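Ferritin like protein (Caulobacter vibrioides, PDB 3HL1) is of unknown function but has a ferritin-like helical fold and probably binds metal. Local coordinates at residues G17-E22 with Y70-S75; L23-Y28 with C119-P124; P27-V32 with Y52-H57; A58-N63 with D200-Q205; V153-L158 with Q194-V199. One frame throughout, in Å; residues are numbered along the deposited sequence. Where two conformers were deposited one is given.

Contact 1 (G17-E22 with Y70-S75)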
# COMPACT_ATOMS: atom_id res chain seq x y z
N GLY A 17 9.72 -5.90 -1.10
CA GLY A 17 9.14 -5.63 0.18
C GLY A 17 8.30 -4.36 0.22
O GLY A 17 7.23 -4.35 0.85
N ALA A 18 8.79 -3.33 -0.44
CA ALA A 18 8.09 -2.05 -0.51
C ALA A 18 6.82 -2.24 -1.28
O ALA A 18 5.77 -1.77 -0.85
CB ALA A 18 9.00 -0.94 -1.11
N ILE A 19 6.86 -2.96 -2.42
CA ILE A 19 5.62 -3.15 -3.16
C ILE A 19 4.63 -4.02 -2.39
O ILE A 19 3.44 -3.75 -2.42
CB ILE A 19 5.87 -3.59 -4.63
CG1 ILE A 19 4.79 -2.90 -5.53
CG2 ILE A 19 5.84 -5.03 -4.68
CD1 ILE A 19 5.04 -2.94 -6.95
N ASP A 20 5.12 -5.02 -1.65
CA ASP A 20 4.23 -5.89 -0.85
C ASP A 20 3.52 -5.08 0.23
O ASP A 20 2.32 -5.28 0.48
CB ASP A 20 5.01 -7.01 -0.18
CG ASP A 20 5.48 -8.09 -1.16
OD1 ASP A 20 5.12 -8.09 -2.32
OD2 ASP A 20 6.31 -8.87 -0.68
N LEU A 21 4.23 -4.13 0.82
CA LEU A 21 3.64 -3.32 1.88
C LEU A 21 2.61 -2.39 1.28
O LEU A 21 1.48 -2.29 1.77
CB LEU A 21 4.71 -2.53 2.65
CG LEU A 21 4.20 -1.56 3.77
CD1 LEU A 21 3.26 -2.18 4.78
CD2 LEU A 21 5.38 -1.02 4.51
N GLU A 22 2.95 -1.74 0.16
CA GLU A 22 1.96 -0.82 -0.49
C GLU A 22 0.70 -1.60 -0.87
O GLU A 22 -0.42 -1.16 -0.66
CB GLU A 22 2.54 -0.10 -1.75
CG GLU A 22 3.77 0.77 -1.46
CD GLU A 22 3.50 2.07 -0.66
OE1 GLU A 22 2.34 2.53 -0.66
OE2 GLU A 22 4.50 2.65 -0.14
N TYR A 70 14.73 -4.97 -11.90
CA TYR A 70 13.86 -5.91 -11.22
C TYR A 70 12.38 -5.64 -11.49
O TYR A 70 11.86 -4.62 -11.13
CB TYR A 70 14.09 -5.84 -9.71
CG TYR A 70 13.27 -6.78 -8.87
CD1 TYR A 70 13.61 -8.13 -8.77
CD2 TYR A 70 12.17 -6.33 -8.18
CE1 TYR A 70 12.87 -9.02 -7.99
CE2 TYR A 70 11.42 -7.19 -7.37
CZ TYR A 70 11.75 -8.53 -7.30
OH TYR A 70 11.00 -9.42 -6.55
N SER A 71 11.68 -6.61 -12.04
CA SER A 71 10.21 -6.53 -12.18
C SER A 71 9.57 -7.17 -10.95
O SER A 71 9.74 -8.36 -10.71
CB SER A 71 9.74 -7.26 -13.45
OG SER A 71 10.23 -6.69 -14.63
N PRO A 72 8.87 -6.39 -10.12
CA PRO A 72 8.22 -7.03 -8.97
C PRO A 72 7.03 -7.93 -9.35
O PRO A 72 6.39 -7.78 -10.42
CB PRO A 72 7.69 -5.85 -8.14
CG PRO A 72 8.25 -4.62 -8.75
CD PRO A 72 8.64 -4.93 -10.16
N THR A 73 6.69 -8.81 -8.45
CA THR A 73 5.54 -9.69 -8.66
C THR A 73 4.63 -9.54 -7.48
O THR A 73 5.05 -9.36 -6.36
CB THR A 73 5.99 -11.15 -8.75
OG1 THR A 73 6.78 -11.42 -7.59
CG2 THR A 73 6.86 -11.34 -9.86
N LEU A 74 3.34 -9.60 -7.72
CA LEU A 74 2.38 -9.42 -6.67
C LEU A 74 1.61 -10.68 -6.39
O LEU A 74 1.19 -11.37 -7.31
CB LEU A 74 1.37 -8.36 -7.05
CG LEU A 74 1.88 -6.93 -7.22
CD1 LEU A 74 0.62 -6.13 -7.69
CD2 LEU A 74 2.50 -6.33 -6.03
N SER A 75 1.37 -10.94 -5.13
CA SER A 75 0.47 -12.02 -4.75
C SER A 75 -0.49 -11.50 -3.70
O SER A 75 -0.27 -10.44 -3.12
CB SER A 75 1.26 -13.25 -4.30
OG SER A 75 2.20 -12.93 -3.36
O HOH W 1 2.94 -9.13 -3.34
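In this ferritin-like helical fold, Ile19 of helix 8-35 packs against Pro72 and Leu74, which belong to the extended loop that follows helix 42-67. The contact lays that loop along the side of the first helix. Ile19 points toward the loop and meets both residues at about a right angle. Its CG2 methyl does most of the work. Ile19 CG2 lies 4.0 Å from Pro72 CB and 3.8 Å from Leu74 CD2. The other branch of the isoleucine ends in Ile19 CD1, which reaches the same proline ring, 4.0 Å from Pro72 CG. Leu74 has CG anti to its carbonyl carbon (chi1 -65°). This turn carries its CD2 branch back to the helix, although its CB points along the contact. Phe284 packs on both Ile19 and Leu74, and Val61 of helix 42-67 also touches Ile19. Polar groups border this apolar patch. Gln16 NE2, one turn earlier on the helix, bonds to both Asp20 OD1 and Thr73 O, joining helix and loop directly. A water makes a second bridge: it donates to Asp20 OD1 at 2.6 Å and accepts from the backbone, with Ser75 N 3.0 Å from the water oxygen.

Contact 2 (L23-Y28 with C119-P124); sequences LWTIPY and CLIEYP
The hydroxyl OG1 of Thr25 is gripped by two groups, while the methyl of the same residue faces Ile121. OG1 bonds to Glu22 O, one turn back on its own helix, and to Glu54 OE1 of helix 42-67. With chi1 at 70°, OG1 lies between the backbone N and the carbonyl carbon, and CG2 stands anti to the carbonyl carbon, which turns it to Ile121. Thr25 CG2 lies 3.8 Å from Ile121 CG2. The other branch of Ile121 goes to Trp24. Ile121 CD1 comes in at the edge of the indole, in the ring plane, and is close at 3.3 Å from Trp24 CZ3. Ile121 CG1 is 3.9 Å from the same Trp24 CZ3. One isoleucine therefore straddles two neighbouring side chains of helix 8-35. The indole has further holds: NE1 bonds to Glu78 O, and the ring meets that of Tyr79. Ile121 is in the last turn of helix 112-121, and Glu122 leaves helical geometry just after it. The contact thus sets the end of helix 112-121 on the buried middle of helix 8-35, with helix 42-67 joined through Glu54.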
# COMPACT_ATOMS: atom_id res chain seq x y z
N LEU A 23 0.89 -2.77 -1.47
CA LEU A 23 -0.24 -3.61 -1.87
C LEU A 23 -1.09 -4.04 -0.66
O LEU A 23 -2.34 -4.04 -0.71
CB LEU A 23 0.28 -4.87 -2.59
CG LEU A 23 -0.86 -5.77 -3.14
CD1 LEU A 23 -1.76 -4.99 -4.10
CD2 LEU A 23 -0.37 -7.02 -3.82
N TRP A 24 -0.41 -4.45 0.41
CA TRP A 24 -1.11 -4.83 1.64
C TRP A 24 -2.11 -3.76 2.11
O TRP A 24 -3.19 -4.11 2.54
CB TRP A 24 -0.12 -5.21 2.74
CG TRP A 24 -0.71 -5.70 3.97
CD1 TRP A 24 -0.84 -6.99 4.36
CD2 TRP A 24 -1.16 -4.91 5.06
NE1 TRP A 24 -1.44 -7.07 5.57
CE2 TRP A 24 -1.63 -5.81 6.05
CE3 TRP A 24 -1.27 -3.53 5.29
CZ2 TRP A 24 -2.18 -5.38 7.25
CZ3 TRP A 24 -1.82 -3.10 6.50
CH2 TRP A 24 -2.27 -4.02 7.45
N THR A 25 -1.79 -2.48 2.00
CA THR A 25 -2.66 -1.42 2.42
C THR A 25 -3.89 -1.29 1.55
O THR A 25 -4.88 -0.78 2.01
CB THR A 25 -1.98 -0.04 2.45
OG1 THR A 25 -1.75 0.37 1.11
CG2 THR A 25 -0.66 -0.03 3.27
N ILE A 26 -3.84 -1.71 0.28
CA ILE A 26 -4.93 -1.44 -0.64
C ILE A 26 -6.23 -2.19 -0.27
O ILE A 26 -7.27 -1.55 -0.08
CB ILE A 26 -4.46 -1.63 -2.13
CG1 ILE A 26 -3.42 -0.51 -2.43
CG2 ILE A 26 -5.66 -1.58 -3.09
CD1 ILE A 26 -2.60 -0.69 -3.65
N PRO A 27 -6.19 -3.56 -0.18
CA PRO A 27 -7.38 -4.23 0.33
C PRO A 27 -7.81 -3.81 1.73
O PRO A 27 -9.01 -3.74 1.99
CB PRO A 27 -7.03 -5.73 0.24
CG PRO A 27 -5.98 -5.81 -0.81
CD PRO A 27 -5.16 -4.55 -0.59
N TYR A 28 -6.85 -3.47 2.62
CA TYR A 28 -7.17 -2.96 3.93
C TYR A 28 -8.03 -1.69 3.87
O TYR A 28 -9.06 -1.66 4.48
CB TYR A 28 -5.89 -2.72 4.79
CG TYR A 28 -6.17 -2.71 6.28
CD1 TYR A 28 -6.57 -1.54 6.92
CD2 TYR A 28 -6.07 -3.90 7.05
CE1 TYR A 28 -6.86 -1.53 8.29
CE2 TYR A 28 -6.35 -3.89 8.42
CZ TYR A 28 -6.73 -2.71 9.02
OH TYR A 28 -7.05 -2.70 10.31
N CYS A 119 -3.76 4.69 11.04
CA CYS A 119 -2.87 5.70 11.64
C CYS A 119 -1.48 5.12 11.88
O CYS A 119 -0.46 5.75 11.57
CB CYS A 119 -3.43 6.25 12.95
SG CYS A 119 -4.88 7.33 12.76
N LEU A 120 -1.43 3.90 12.38
CA LEU A 120 -0.18 3.17 12.59
C LEU A 120 0.60 2.92 11.30
O LEU A 120 1.80 3.15 11.23
CB LEU A 120 -0.49 1.83 13.26
CG LEU A 120 -0.73 1.87 14.76
CD1 LEU A 120 -1.37 0.58 15.19
CD2 LEU A 120 0.58 2.07 15.46
N ILE A 121 -0.09 2.48 10.27
CA ILE A 121 0.57 2.19 8.97
C ILE A 121 1.27 3.43 8.46
O ILE A 121 2.37 3.33 7.94
CB ILE A 121 -0.44 1.71 7.93
CG1 ILE A 121 -0.88 0.29 8.21
CG2 ILE A 121 0.14 1.75 6.52
CD1 ILE A 121 -2.29 0.02 7.61
N GLU A 122 0.61 4.58 8.56
CA GLU A 122 1.13 5.82 8.05
C GLU A 122 1.91 6.64 9.09
O GLU A 122 2.20 7.81 8.86
CB GLU A 122 -0.02 6.68 7.50
CG GLU A 122 -0.93 5.99 6.44
CD GLU A 122 -0.32 5.92 5.03
OE1 GLU A 122 0.88 6.31 4.82
OE2 GLU A 122 -1.05 5.48 4.11
N TYR A 123 2.23 6.03 10.22
CA TYR A 123 2.92 6.71 11.31
C TYR A 123 4.22 7.34 10.81
O TYR A 123 5.05 6.64 10.19
CB TYR A 123 3.25 5.71 12.41
CG TYR A 123 3.69 6.34 13.71
CD1 TYR A 123 2.83 7.17 14.43
CD2 TYR A 123 4.94 6.04 14.25
CE1 TYR A 123 3.23 7.70 15.62
CE2 TYR A 123 5.33 6.58 15.45
CZ TYR A 123 4.45 7.42 16.11
OH TYR A 123 4.80 7.94 17.33
N PRO A 124 4.41 8.66 11.06
CA PRO A 124 5.56 9.37 10.50
C PRO A 124 6.90 8.98 11.11
O PRO A 124 7.03 8.78 12.30
CB PRO A 124 5.25 10.86 10.83
CG PRO A 124 3.81 10.90 11.10
CD PRO A 124 3.53 9.60 11.78

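Contact 3 (P27-V32 with Y52-H57)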
# COMPACT_ATOMS: atom_id res chain seq x y z
N PRO A 27 -6.19 -3.56 -0.18
CA PRO A 27 -7.38 -4.23 0.33
C PRO A 27 -7.81 -3.81 1.73
O PRO A 27 -9.01 -3.74 1.99
CB PRO A 27 -7.03 -5.73 0.24
CG PRO A 27 -5.98 -5.81 -0.81
CD PRO A 27 -5.16 -4.55 -0.59
N TYR A 28 -6.85 -3.47 2.62
CA TYR A 28 -7.17 -2.96 3.93
C TYR A 28 -8.03 -1.69 3.87
O TYR A 28 -9.06 -1.66 4.48
CB TYR A 28 -5.89 -2.72 4.79
CG TYR A 28 -6.17 -2.71 6.28
CD1 TYR A 28 -6.57 -1.54 6.92
CD2 TYR A 28 -6.07 -3.90 7.05
CE1 TYR A 28 -6.86 -1.53 8.29
CE2 TYR A 28 -6.35 -3.89 8.42
CZ TYR A 28 -6.73 -2.71 9.02
OH TYR A 28 -7.05 -2.70 10.31
N TYR A 29 -7.56 -0.66 3.18
CA TYR A 29 -8.22 0.59 3.03
C TYR A 29 -9.52 0.44 2.24
O TYR A 29 -10.48 1.10 2.53
CB TYR A 29 -7.34 1.61 2.32
CG TYR A 29 -6.12 2.12 3.07
CD1 TYR A 29 -5.67 1.52 4.27
CD2 TYR A 29 -5.27 3.04 2.45
CE1 TYR A 29 -4.52 1.96 4.90
CE2 TYR A 29 -4.07 3.44 3.06
CZ TYR A 29 -3.70 2.92 4.28
OH TYR A 29 -2.49 3.31 4.87
N LEU A 30 -9.51 -0.38 1.19
CA LEU A 30 -10.70 -0.58 0.37
C LEU A 30 -11.83 -1.20 1.17
O LEU A 30 -13.01 -0.82 1.03
CB LEU A 30 -10.40 -1.46 -0.85
CG LEU A 30 -9.68 -0.81 -2.05
CD1 LEU A 30 -9.23 -1.90 -3.08
CD2 LEU A 30 -10.54 0.35 -2.67
N THR A 31 -11.47 -2.18 2.00
CA THR A 31 -12.42 -2.88 2.88
C THR A 31 -13.08 -1.89 3.85
O THR A 31 -14.31 -1.90 3.95
CB THR A 31 -11.75 -4.06 3.60
OG1 THR A 31 -11.26 -4.95 2.59
CG2 THR A 31 -12.79 -4.79 4.51
N VAL A 32 -12.30 -1.01 4.46
CA VAL A 32 -12.85 0.11 5.29
C VAL A 32 -13.70 1.04 4.47
O VAL A 32 -14.81 1.36 4.86
CB VAL A 32 -11.72 0.90 6.01
CG1 VAL A 32 -12.25 2.16 6.73
CG2 VAL A 32 -10.98 -0.08 6.92
N TYR A 52 -6.33 5.53 -3.83
CA TYR A 52 -5.83 5.86 -5.14
C TYR A 52 -4.35 6.22 -5.08
O TYR A 52 -3.60 5.85 -5.96
CB TYR A 52 -6.63 7.03 -5.77
CG TYR A 52 -8.10 6.71 -6.09
CD1 TYR A 52 -8.58 5.39 -6.11
CD2 TYR A 52 -8.99 7.73 -6.40
CE1 TYR A 52 -9.92 5.10 -6.41
CE2 TYR A 52 -10.34 7.46 -6.72
CZ TYR A 52 -10.78 6.14 -6.73
OH TYR A 52 -12.10 5.89 -7.04
N GLN A 53 -3.93 6.94 -4.04
CA GLN A 53 -2.52 7.23 -3.85
C GLN A 53 -1.69 5.98 -3.56
O GLN A 53 -0.54 5.86 -4.03
CB GLN A 53 -2.31 8.26 -2.75
CG GLN A 53 -2.92 9.58 -3.15
CD GLN A 53 -2.47 10.72 -2.27
OE1 GLN A 53 -2.19 10.54 -1.07
NE2 GLN A 53 -2.39 11.89 -2.85
N GLU A 54 -2.25 5.03 -2.83
CA GLU A 54 -1.51 3.77 -2.60
C GLU A 54 -1.24 3.04 -3.90
O GLU A 54 -0.17 2.50 -4.07
CB GLU A 54 -2.25 2.84 -1.62
CG GLU A 54 -2.32 3.36 -0.21
CD GLU A 54 -0.92 3.51 0.41
OE1 GLU A 54 -0.26 2.51 0.71
OE2 GLU A 54 -0.47 4.64 0.60
N MSE A 55 -2.23 3.01 -4.78
CA MSE A 55 -2.11 2.36 -6.10
C MSE A 55 -1.01 3.02 -6.91
O MSE A 55 -0.17 2.33 -7.50
CB MSE A 55 -3.45 2.43 -6.84
CG MSE A 55 -4.51 1.55 -6.21
SE MSE A 55 -6.29 1.99 -6.88
CE MSE A 55 -7.28 0.90 -5.77
N LEU A 56 -1.01 4.34 -6.93
CA LEU A 56 0.08 5.11 -7.51
C LEU A 56 1.43 4.72 -6.90
O LEU A 56 2.39 4.53 -7.65
CB LEU A 56 -0.17 6.63 -7.39
CG LEU A 56 1.03 7.49 -7.79
CD1 LEU A 56 1.21 7.35 -9.30
CD2 LEU A 56 0.96 8.95 -7.34
N HIS A 57 1.50 4.58 -5.56
CA HIS A 57 2.75 4.20 -4.93
C HIS A 57 3.24 2.88 -5.46
O HIS A 57 4.44 2.74 -5.73
CB HIS A 57 2.68 4.14 -3.39
CG HIS A 57 2.33 5.44 -2.75
ND1 HIS A 57 2.04 5.54 -1.41
CD2 HIS A 57 2.16 6.67 -3.28
CE1 HIS A 57 1.71 6.80 -1.14
NE2 HIS A 57 1.77 7.50 -2.25
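Tyr29 of helix 8-35 lies across Glu54 of helix 42-67, where two consecutive helices of the ferritin-like fold pack while running in roughly opposite directions. The two side chains meet crosswise. Glu54 CG is 3.7 Å from Tyr29 CE2, and the ring and carboxylate planes are 50° apart. A bend at chi2 (-63°) folds the glutamate chain so that its methylene, rather than its oxygens, lies nearest the ring. Beside them, Leu30 CD1 is a loose 4.3 Å from CE of Met55, a selenomethionine with two conformers, so this part of the contact is less certain. The polar ends are fixed by the next shell. Tyr29 OH bonds to Glu122 OE2. Glu54 OE1 is held by Thr25 OG1, and OE2 bonds to an unidentified bound molecule. His57, one turn further on, bonds through ND1 to Glu22 OE1. Glu54 and His57 form a Glu-x-x-His sequence, and their grouping with Glu22 and Glu122 is consistent with the carboxylate-rich metal site of ferritin-like proteins. Half a turn before Tyr29, Pro27 O accepts two bonds from Thr31, from N at 2.9 Å and from OG1 at 2.6 Å, on opposite faces of its carbonyl plane.

Contact 4 (A58-N63 with D200-Q205)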
# COMPACT_ATOMS: atom_id res chain seq x y z
N ALA A 58 2.33 1.91 -5.60
CA ALA A 58 2.69 0.60 -6.15
C ALA A 58 3.32 0.74 -7.53
O ALA A 58 4.38 0.14 -7.80
CB ALA A 58 1.46 -0.36 -6.17
N GLN A 59 2.68 1.50 -8.41
CA GLN A 59 3.21 1.78 -9.73
C GLN A 59 4.61 2.42 -9.71
O GLN A 59 5.48 2.04 -10.50
CB GLN A 59 2.24 2.70 -10.50
CG GLN A 59 2.85 3.27 -11.79
CD GLN A 59 1.88 4.09 -12.58
OE1 GLN A 59 0.90 3.56 -13.10
NE2 GLN A 59 2.15 5.41 -12.68
N LEU A 60 4.82 3.37 -8.81
CA LEU A 60 6.09 4.09 -8.70
C LEU A 60 7.18 3.18 -8.24
O LEU A 60 8.32 3.27 -8.75
CB LEU A 60 5.95 5.31 -7.76
CG LEU A 60 4.96 6.41 -8.24
CD1 LEU A 60 5.03 7.62 -7.30
CD2 LEU A 60 5.24 6.81 -9.65
N VAL A 61 6.87 2.33 -7.27
CA VAL A 61 7.83 1.35 -6.83
C VAL A 61 8.19 0.41 -7.98
O VAL A 61 9.34 0.16 -8.21
CB VAL A 61 7.39 0.56 -5.56
CG1 VAL A 61 8.39 -0.59 -5.30
CG2 VAL A 61 7.33 1.47 -4.33
N SER A 62 7.20 -0.08 -8.73
CA SER A 62 7.49 -0.92 -9.89
C SER A 62 8.43 -0.19 -10.88
O SER A 62 9.37 -0.76 -11.43
CB SER A 62 6.19 -1.30 -10.63
OG SER A 62 6.50 -2.11 -11.77
N ASN A 63 8.16 1.08 -11.12
CA ASN A 63 8.98 1.89 -12.03
C ASN A 63 10.41 2.05 -11.54
O ASN A 63 11.35 1.87 -12.32
CB ASN A 63 8.34 3.30 -12.29
CG ASN A 63 7.14 3.22 -13.19
OD1 ASN A 63 6.86 2.17 -13.81
ND2 ASN A 63 6.40 4.38 -13.31
N ASP A 200 10.31 10.41 -3.15
CA ASP A 200 9.83 11.62 -2.43
C ASP A 200 8.34 11.84 -2.54
O ASP A 200 7.71 12.11 -1.56
CB ASP A 200 10.58 12.89 -2.89
CG ASP A 200 11.96 12.99 -2.26
OD1 ASP A 200 12.22 12.31 -1.23
OD2 ASP A 200 12.80 13.74 -2.79
N ILE A 201 7.78 11.64 -3.73
CA ILE A 201 6.34 11.66 -3.91
C ILE A 201 5.63 10.63 -3.05
O ILE A 201 4.61 10.94 -2.49
CB ILE A 201 5.94 11.39 -5.39
CG1 ILE A 201 6.38 12.54 -6.30
CG2 ILE A 201 4.40 11.18 -5.50
CD1 ILE A 201 6.50 12.16 -7.76
N ILE A 202 6.15 9.38 -2.97
CA ILE A 202 5.57 8.33 -2.17
C ILE A 202 5.54 8.68 -0.68
O ILE A 202 4.51 8.55 -0.01
CB ILE A 202 6.34 6.98 -2.34
CG1 ILE A 202 6.19 6.42 -3.76
CG2 ILE A 202 5.80 5.94 -1.34
CD1 ILE A 202 7.14 5.24 -4.09
N VAL A 203 6.69 9.11 -0.16
CA VAL A 203 6.83 9.41 1.26
C VAL A 203 6.06 10.69 1.65
O VAL A 203 5.40 10.70 2.69
CB VAL A 203 8.29 9.56 1.65
CG1 VAL A 203 8.40 9.98 3.13
CG2 VAL A 203 9.01 8.19 1.42
N ASP A 204 6.13 11.73 0.81
CA ASP A 204 5.39 12.98 1.03
C ASP A 204 3.89 12.72 1.15
O ASP A 204 3.23 13.36 1.93
CB ASP A 204 5.55 13.98 -0.11
CG ASP A 204 6.94 14.60 -0.21
OD1 ASP A 204 7.80 14.35 0.65
OD2 ASP A 204 7.19 15.31 -1.20
N GLN A 205 3.37 11.80 0.35
CA GLN A 205 1.94 11.48 0.37
C GLN A 205 1.54 10.74 1.64
O GLN A 205 0.48 11.00 2.16
CB GLN A 205 1.50 10.71 -0.87
CG GLN A 205 1.51 11.55 -2.15
CD GLN A 205 0.96 10.84 -3.38
OE1 GLN A 205 0.83 9.62 -3.41
NE2 GLN A 205 0.63 11.61 -4.40
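Leu60 of helix 42-67 and Ile202 of helix 188-207 run antiparallel alongside each other, each filling a hollow on the other helix. The segments are near antiparallel, at 153°, and their axes come within 10.3 Å. Ile202 supplies one bump. Its chain is extended (chi2 169°), and Ile202 CD1 enters the notch between two neighbouring residues, 3.9 Å from Leu60 CB and 3.8 Å from Val61 CG2. Val61 closes one wall of this notch, set roughly perpendicular to Ile202. Leu60 supplies the bump in the other direction. Leu60 CD1 sits between the two isoleucines, 3.9 Å from Ile202 CG1 and 4.0 Å from Ile201 CG2. Leu60 also lies athwart Ile201. The result is a close, staggered fit of four branched side chains. Tyr148 of helix 144-157 packs on both Val61 and Ile202, and Ile19 of helix 8-35 reaches Val61. An unidentified molecule bonds to Ile202 O, consistent with a pocket beside the seam. Every touching atom across the contact is carbon, with no hydrogen bond between the segments, so the two helices are held here by shape and burial.

Contact 5 (V153-L158 with Q194-V199)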
# COMPACT_ATOMS: atom_id res chain seq x y z
N VAL A 153 19.42 4.59 0.21
CA VAL A 153 20.84 4.25 0.37
C VAL A 153 21.27 3.17 -0.60
O VAL A 153 22.28 3.34 -1.31
CB VAL A 153 21.19 3.88 1.86
CG1 VAL A 153 22.65 3.37 2.00
CG2 VAL A 153 20.98 5.10 2.74
N GLY A 154 20.51 2.07 -0.68
CA GLY A 154 20.81 1.04 -1.67
C GLY A 154 20.76 1.56 -3.08
O GLY A 154 21.63 1.24 -3.90
N MSE A 155 19.72 2.34 -3.38
CA MSE A 155 19.50 2.94 -4.68
C MSE A 155 20.68 3.82 -5.11
O MSE A 155 21.11 3.80 -6.27
CB MSE A 155 18.22 3.78 -4.65
CG MSE A 155 16.96 2.97 -4.74
SE MSE A 155 15.37 4.07 -4.35
CE MSE A 155 15.46 5.33 -5.82
N GLU A 156 21.20 4.60 -4.18
CA GLU A 156 22.35 5.43 -4.49
C GLU A 156 23.59 4.63 -4.78
O GLU A 156 24.31 4.90 -5.73
CB GLU A 156 22.64 6.36 -3.33
CG GLU A 156 23.44 7.57 -3.75
CD GLU A 156 24.69 7.70 -3.02
OE1 GLU A 156 25.53 6.78 -3.17
OE2 GLU A 156 24.85 8.74 -2.33
N GLN A 157 23.88 3.65 -3.93
CA GLN A 157 25.07 2.85 -4.09
C GLN A 157 25.05 2.06 -5.36
O GLN A 157 26.11 1.85 -5.97
CB GLN A 157 25.22 1.86 -2.94
CG GLN A 157 25.50 2.54 -1.58
CD GLN A 157 25.67 1.56 -0.44
OE1 GLN A 157 25.85 0.37 -0.65
NE2 GLN A 157 25.63 2.06 0.78
N LEU A 158 23.86 1.61 -5.76
CA LEU A 158 23.71 0.77 -6.93
C LEU A 158 23.15 1.49 -8.18
O LEU A 158 22.67 0.84 -9.11
CB LEU A 158 22.83 -0.44 -6.55
CG LEU A 158 23.47 -1.39 -5.51
CD1 LEU A 158 22.46 -2.23 -4.79
CD2 LEU A 158 24.58 -2.28 -6.08
N GLN A 194 15.92 10.86 -10.93
CA GLN A 194 14.48 10.73 -11.21
C GLN A 194 13.81 9.76 -10.24
O GLN A 194 12.71 10.01 -9.74
CB GLN A 194 14.24 10.22 -12.61
CG GLN A 194 14.73 11.14 -13.69
CD GLN A 194 14.48 10.61 -15.05
OE1 GLN A 194 14.76 9.46 -15.33
NE2 GLN A 194 13.95 11.45 -15.94
N ALA A 195 14.47 8.62 -10.00
CA ALA A 195 13.96 7.58 -9.06
C ALA A 195 13.77 8.17 -7.68
O ALA A 195 12.80 7.87 -7.00
CB ALA A 195 14.94 6.37 -9.02
N LEU A 196 14.71 9.00 -7.25
CA LEU A 196 14.63 9.66 -5.94
C LEU A 196 13.40 10.56 -5.84
O LEU A 196 12.76 10.66 -4.80
CB LEU A 196 15.87 10.51 -5.64
CG LEU A 196 17.13 9.86 -5.07
CD1 LEU A 196 18.17 10.98 -4.78
CD2 LEU A 196 16.85 9.02 -3.82
N THR A 197 13.08 11.23 -6.94
CA THR A 197 11.90 12.07 -6.95
C THR A 197 10.67 11.21 -6.72
O THR A 197 9.80 11.59 -5.96
CB THR A 197 11.83 12.82 -8.28
OG1 THR A 197 13.03 13.60 -8.42
CG2 THR A 197 10.56 13.68 -8.38
N LEU A 198 10.60 10.07 -7.40
CA LEU A 198 9.47 9.14 -7.22
C LEU A 198 9.37 8.68 -5.77
O LEU A 198 8.25 8.63 -5.23
CB LEU A 198 9.52 7.97 -8.19
CG LEU A 198 9.64 8.25 -9.69
CD1 LEU A 198 9.47 6.97 -10.46
CD2 LEU A 198 8.71 9.30 -10.10
N VAL A 199 10.50 8.36 -5.12
CA VAL A 199 10.46 8.03 -3.68
C VAL A 199 9.89 9.18 -2.84
O VAL A 199 9.07 8.96 -1.94
CB VAL A 199 11.82 7.59 -3.12
CG1 VAL A 199 11.75 7.37 -1.59
CG2 VAL A 199 12.29 6.32 -3.82
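Met155, a selenomethionine in this crystal, reaches from the end of helix 144-157 to Ala195, Leu196 and Val199 of helix 188-207, joining two antiparallel helices of the ferritin-like fold. The segments run at 172° to each other, and their axes approach no closer than 11.0 Å. One long side chain spans much of that gap. Met155 points toward helix 188-207, with CG anti to its carbonyl carbon. Its chain is extended as far as the selenium and then bends at chi3 (63°), which turns the end methyl CE toward Ala195. Met155 and Val199 lie side by side, pointing opposite ways. Val199 CG2 lies alongside the bend, 3.9 Å from Met155 SE and equally far from Met155 CE. Leu196 is a looser neighbour whose CD2 swings back to 4.4 Å from Met155 CE. The side chain of Met155 therefore lies over one turn of helix 188-207, from Ala195 to Val199.

The surroundings confine it further. Ile64 of helix 42-67 touches both Met155 and Val199, so a third helix closes over the contact, and Phe192, earlier on helix 188-207, also packs on Met155. Arg152 of helix 144-157 lies against Leu196 and Val199 and forms a salt bridge with Asp200. The contact is plain apolar packing. Its tightest point is where the small side chain of Ala195 admits the methyl, with Met155 CE only 3.4 Å from Ala195 CB.

Contacts 1, 2 and 3 follow one another along helix 8-35, which meets the loop after helix 42-67, then helix 112-121, then helix 42-67 itself. Contact 4 lies further along helix 42-67 and joins it to helix 188-207, which contact 5 then pairs with helix 144-157. Contacts 2 and 3 have centres about 8 Å apart and share Pro27 and Tyr28. Contact 5 is peripheral, its centre about 24 Å from that of contact 3. Along the chain, contact 3 is nested within contact 1 and contact 5 within contact 4. Contacts 1-4 bring Glu22, Glu54, His57 and Glu122 together, with Gln205 behind His57, consistent with a ferritin-like metal site; the molecule found there is unidentified.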